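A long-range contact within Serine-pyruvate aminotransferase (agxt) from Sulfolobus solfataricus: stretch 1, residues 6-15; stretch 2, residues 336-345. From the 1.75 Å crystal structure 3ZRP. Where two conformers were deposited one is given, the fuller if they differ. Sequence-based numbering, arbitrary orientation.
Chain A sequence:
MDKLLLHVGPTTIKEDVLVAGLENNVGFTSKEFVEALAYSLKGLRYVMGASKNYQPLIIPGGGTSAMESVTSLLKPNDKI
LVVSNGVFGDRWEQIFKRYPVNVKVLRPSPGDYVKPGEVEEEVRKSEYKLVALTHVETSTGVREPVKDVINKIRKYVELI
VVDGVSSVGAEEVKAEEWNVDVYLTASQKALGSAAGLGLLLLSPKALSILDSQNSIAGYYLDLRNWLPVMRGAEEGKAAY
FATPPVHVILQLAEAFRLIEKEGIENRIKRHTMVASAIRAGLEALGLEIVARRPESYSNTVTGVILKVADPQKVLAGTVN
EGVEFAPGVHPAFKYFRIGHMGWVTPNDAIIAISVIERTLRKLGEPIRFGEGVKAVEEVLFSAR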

# COMPACT_ATOMS: atom_id res chain seq x y z
N LEU A 6 -19.68 -14.15 -4.14
CA LEU A 6 -18.87 -14.73 -3.04
C LEU A 6 -17.47 -15.18 -3.52
O LEU A 6 -17.26 -16.34 -3.91
CB LEU A 6 -19.65 -15.86 -2.36
CG LEU A 6 -20.94 -15.46 -1.63
CD1 LEU A 6 -21.76 -16.69 -1.26
CD2 LEU A 6 -20.67 -14.58 -0.37
N HIS A 7 -16.54 -14.22 -3.47
CA HIS A 7 -15.18 -14.35 -4.03
C HIS A 7 -14.09 -14.34 -2.94
O HIS A 7 -14.33 -13.90 -1.81
CB HIS A 7 -14.93 -13.18 -5.00
CG HIS A 7 -13.79 -13.41 -5.96
ND1 HIS A 7 -12.48 -13.16 -5.63
CD2 HIS A 7 -13.78 -13.83 -7.24
CE1 HIS A 7 -11.70 -13.45 -6.66
NE2 HIS A 7 -12.47 -13.85 -7.66
N VAL A 8 -12.89 -14.84 -3.28
CA VAL A 8 -11.70 -14.65 -2.44
C VAL A 8 -11.28 -13.17 -2.49
O VAL A 8 -10.83 -12.67 -3.52
CB VAL A 8 -10.52 -15.60 -2.78
CG1 VAL A 8 -10.94 -17.05 -2.55
CG2 VAL A 8 -10.00 -15.38 -4.20
N GLY A 9 -11.44 -12.50 -1.36
CA GLY A 9 -11.43 -11.05 -1.32
C GLY A 9 -12.85 -10.59 -1.59
O GLY A 9 -13.13 -10.08 -2.68
N PRO A 10 -13.77 -10.79 -0.61
CA PRO A 10 -15.15 -10.38 -0.80
C PRO A 10 -15.17 -9.07 -1.58
O PRO A 10 -14.46 -8.13 -1.22
CB PRO A 10 -15.67 -10.16 0.63
CG PRO A 10 -14.58 -10.64 1.56
CD PRO A 10 -13.57 -11.36 0.73
N THR A 11 -15.94 -9.05 -2.66
CA THR A 11 -16.09 -7.84 -3.47
C THR A 11 -17.14 -6.89 -2.87
O THR A 11 -17.11 -5.69 -3.15
CB THR A 11 -16.40 -8.17 -4.96
OG1 THR A 11 -17.67 -8.81 -5.06
CG2 THR A 11 -15.31 -9.07 -5.56
N THR A 12 -18.03 -7.41 -2.04
CA THR A 12 -19.04 -6.60 -1.33
C THR A 12 -18.57 -6.19 0.06
O THR A 12 -18.30 -7.04 0.93
CB THR A 12 -20.43 -7.28 -1.28
OG1 THR A 12 -20.93 -7.43 -2.61
CG2 THR A 12 -21.42 -6.44 -0.46
N ILE A 13 -18.47 -4.88 0.26
CA ILE A 13 -18.04 -4.27 1.51
C ILE A 13 -19.26 -3.55 2.10
O ILE A 13 -19.97 -2.86 1.37
CB ILE A 13 -16.86 -3.27 1.27
CG1 ILE A 13 -15.65 -3.99 0.66
CG2 ILE A 13 -16.49 -2.52 2.56
CD1 ILE A 13 -14.48 -3.08 0.28
N LYS A 14 -19.50 -3.72 3.39
CA LYS A 14 -20.55 -2.98 4.07
C LYS A 14 -20.48 -1.48 3.74
O LYS A 14 -19.39 -0.90 3.67
CB LYS A 14 -20.48 -3.19 5.58
CG LYS A 14 -21.53 -4.16 6.08
CD LYS A 14 -21.57 -4.17 7.59
CE LYS A 14 -22.94 -4.57 8.10
NZ LYS A 14 -23.51 -5.69 7.29
N GLU A 15 -21.65 -0.89 3.49
CA GLU A 15 -21.76 0.52 3.12
C GLU A 15 -21.19 1.45 4.18
O GLU A 15 -20.52 2.42 3.84
CB GLU A 15 -23.21 0.91 2.79
CG GLU A 15 -23.52 1.05 1.29
CD GLU A 15 -23.01 -0.12 0.48
OE1 GLU A 15 -23.08 -1.27 0.98
OE2 GLU A 15 -22.53 0.10 -0.65
N PHE A 336 -13.86 -24.95 -8.50
CA PHE A 336 -14.01 -23.52 -8.23
C PHE A 336 -14.10 -23.34 -6.72
O PHE A 336 -14.27 -24.30 -5.98
CB PHE A 336 -15.22 -22.90 -8.98
CG PHE A 336 -16.57 -23.34 -8.45
CD1 PHE A 336 -17.15 -24.52 -8.89
CD2 PHE A 336 -17.25 -22.56 -7.51
CE1 PHE A 336 -18.39 -24.95 -8.40
CE2 PHE A 336 -18.50 -22.98 -7.02
CZ PHE A 336 -19.07 -24.18 -7.47
N ARG A 337 -13.96 -22.11 -6.25
CA ARG A 337 -14.00 -21.85 -4.82
C ARG A 337 -15.14 -20.95 -4.42
O ARG A 337 -15.48 -19.99 -5.12
CB ARG A 337 -12.69 -21.22 -4.36
CG ARG A 337 -11.51 -22.18 -4.39
CD ARG A 337 -10.23 -21.43 -4.02
NE ARG A 337 -9.83 -20.52 -5.09
CZ ARG A 337 -8.93 -19.54 -4.97
NH1 ARG A 337 -8.33 -19.31 -3.81
NH2 ARG A 337 -8.60 -18.80 -6.03
N ILE A 338 -15.71 -21.24 -3.25
CA ILE A 338 -16.68 -20.37 -2.63
C ILE A 338 -16.00 -19.64 -1.48
O ILE A 338 -15.49 -20.27 -0.57
CB ILE A 338 -17.91 -21.16 -2.08
CG1 ILE A 338 -18.51 -22.08 -3.15
CG2 ILE A 338 -18.98 -20.20 -1.55
CD1 ILE A 338 -19.55 -23.08 -2.57
N GLY A 339 -16.01 -18.32 -1.53
CA GLY A 339 -15.56 -17.51 -0.42
C GLY A 339 -16.75 -17.15 0.42
O GLY A 339 -17.71 -16.58 -0.10
N HIS A 340 -16.70 -17.49 1.71
CA HIS A 340 -17.80 -17.22 2.63
C HIS A 340 -17.19 -16.63 3.88
O HIS A 340 -16.94 -17.32 4.85
CB HIS A 340 -18.66 -18.47 2.92
CG HIS A 340 -17.88 -19.76 3.06
ND1 HIS A 340 -17.20 -20.10 4.21
CD2 HIS A 340 -17.68 -20.78 2.19
CE1 HIS A 340 -16.61 -21.27 4.04
NE2 HIS A 340 -16.88 -21.71 2.82
N MET A 341 -16.96 -15.32 3.86
CA MET A 341 -16.21 -14.66 4.90
C MET A 341 -16.54 -13.17 4.99
O MET A 341 -16.96 -12.55 4.02
CB MET A 341 -14.70 -14.85 4.71
CG MET A 341 -14.14 -14.06 3.49
SD MET A 341 -12.37 -14.29 3.24
CE MET A 341 -12.38 -15.61 2.02
N GLY A 342 -16.34 -12.60 6.17
CA GLY A 342 -16.61 -11.17 6.39
C GLY A 342 -18.02 -11.01 6.92
O GLY A 342 -18.31 -11.39 8.07
N TRP A 343 -18.89 -10.49 6.05
CA TRP A 343 -20.27 -10.20 6.46
C TRP A 343 -21.30 -11.18 5.93
O TRP A 343 -22.49 -10.91 5.91
CB TRP A 343 -20.64 -8.72 6.19
CG TRP A 343 -19.94 -7.83 7.21
CD1 TRP A 343 -18.80 -7.10 7.02
CD2 TRP A 343 -20.29 -7.67 8.59
NE1 TRP A 343 -18.46 -6.45 8.18
CE2 TRP A 343 -19.35 -6.79 9.16
CE3 TRP A 343 -21.34 -8.16 9.39
CZ2 TRP A 343 -19.42 -6.39 10.51
CZ3 TRP A 343 -21.41 -7.77 10.72
CH2 TRP A 343 -20.45 -6.90 11.27
N VAL A 344 -20.81 -12.35 5.53
CA VAL A 344 -21.65 -13.40 4.95
C VAL A 344 -22.79 -13.85 5.90
O VAL A 344 -22.59 -13.97 7.12
CB VAL A 344 -20.78 -14.59 4.45
CG1 VAL A 344 -20.13 -15.35 5.63
CG2 VAL A 344 -21.56 -15.54 3.52
N THR A 345 -23.99 -14.05 5.34
CA THR A 345 -25.19 -14.34 6.14
C THR A 345 -25.78 -15.71 5.79
O THR A 345 -25.48 -16.27 4.74
CB THR A 345 -26.33 -13.28 5.92
OG1 THR A 345 -26.78 -13.34 4.56
CG2 THR A 345 -25.85 -11.87 6.22

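Residues 6-15, an irregular segment, lie against the end of a strand (336-339) and the loop that follows it, burying 555 Å², both sides summed. The backbones come closest at His7 and Gly339, whose CA atoms are 4.8 Å apart. Here a single, weak hydrogen bond joins the two stretches, from Gly339 N to Leu6 O (3.3 Å, 165°). Gly339 provides the hollow that permits this approach: a CB built on it would point toward the other stretch and sit 2.6 Å from His7 O, a clash. Leu6 is the main bump at this end. Its CB lies 3.1 Å from Gly339 O, and its side chain (chi1 m, chi2 t) brings CD2 to 4.1 Å from Val344 CG2; Ile338 CG2 lies 4.5 Å from Leu6 CB. The contacts of Leu6 with the side chains of Ile338 and Val344 are purely apolar, as suits a leucine here. His7 turns away, its ND1 donating to Val8 O (2.7 Å). Val8 places CG1 over one face of the Arg337 guanidinium, 3.7 Å from NH1; a methyl suits that flat surface, while the guanidinium nitrogens find hydrogen-bonding partners elsewhere in the structure. Pro10 presses its ring toward the loop, with CD 3.9 Å from Met341 CG. Met341 starts sideways, but its flexible chain brings its end nearer. Farther along, Lys14 and Trp343 bridge a wider gap, their CA atoms 7.6 Å apart, with both side chains starting toward the opposing stretch. Lys14 CD is 3.8 Å from Trp343 CE2 and stands almost directly over the five-membered ring. The chain then carries NZ to 4.4 Å from the centroid of the Trp343 six-membered ring, an off-centre cation-pi contact. A long side chain with a charged tip suits this broad aromatic face: its methylenes pack on the indole while its amine reaches the pi electrons of the six-membered ring.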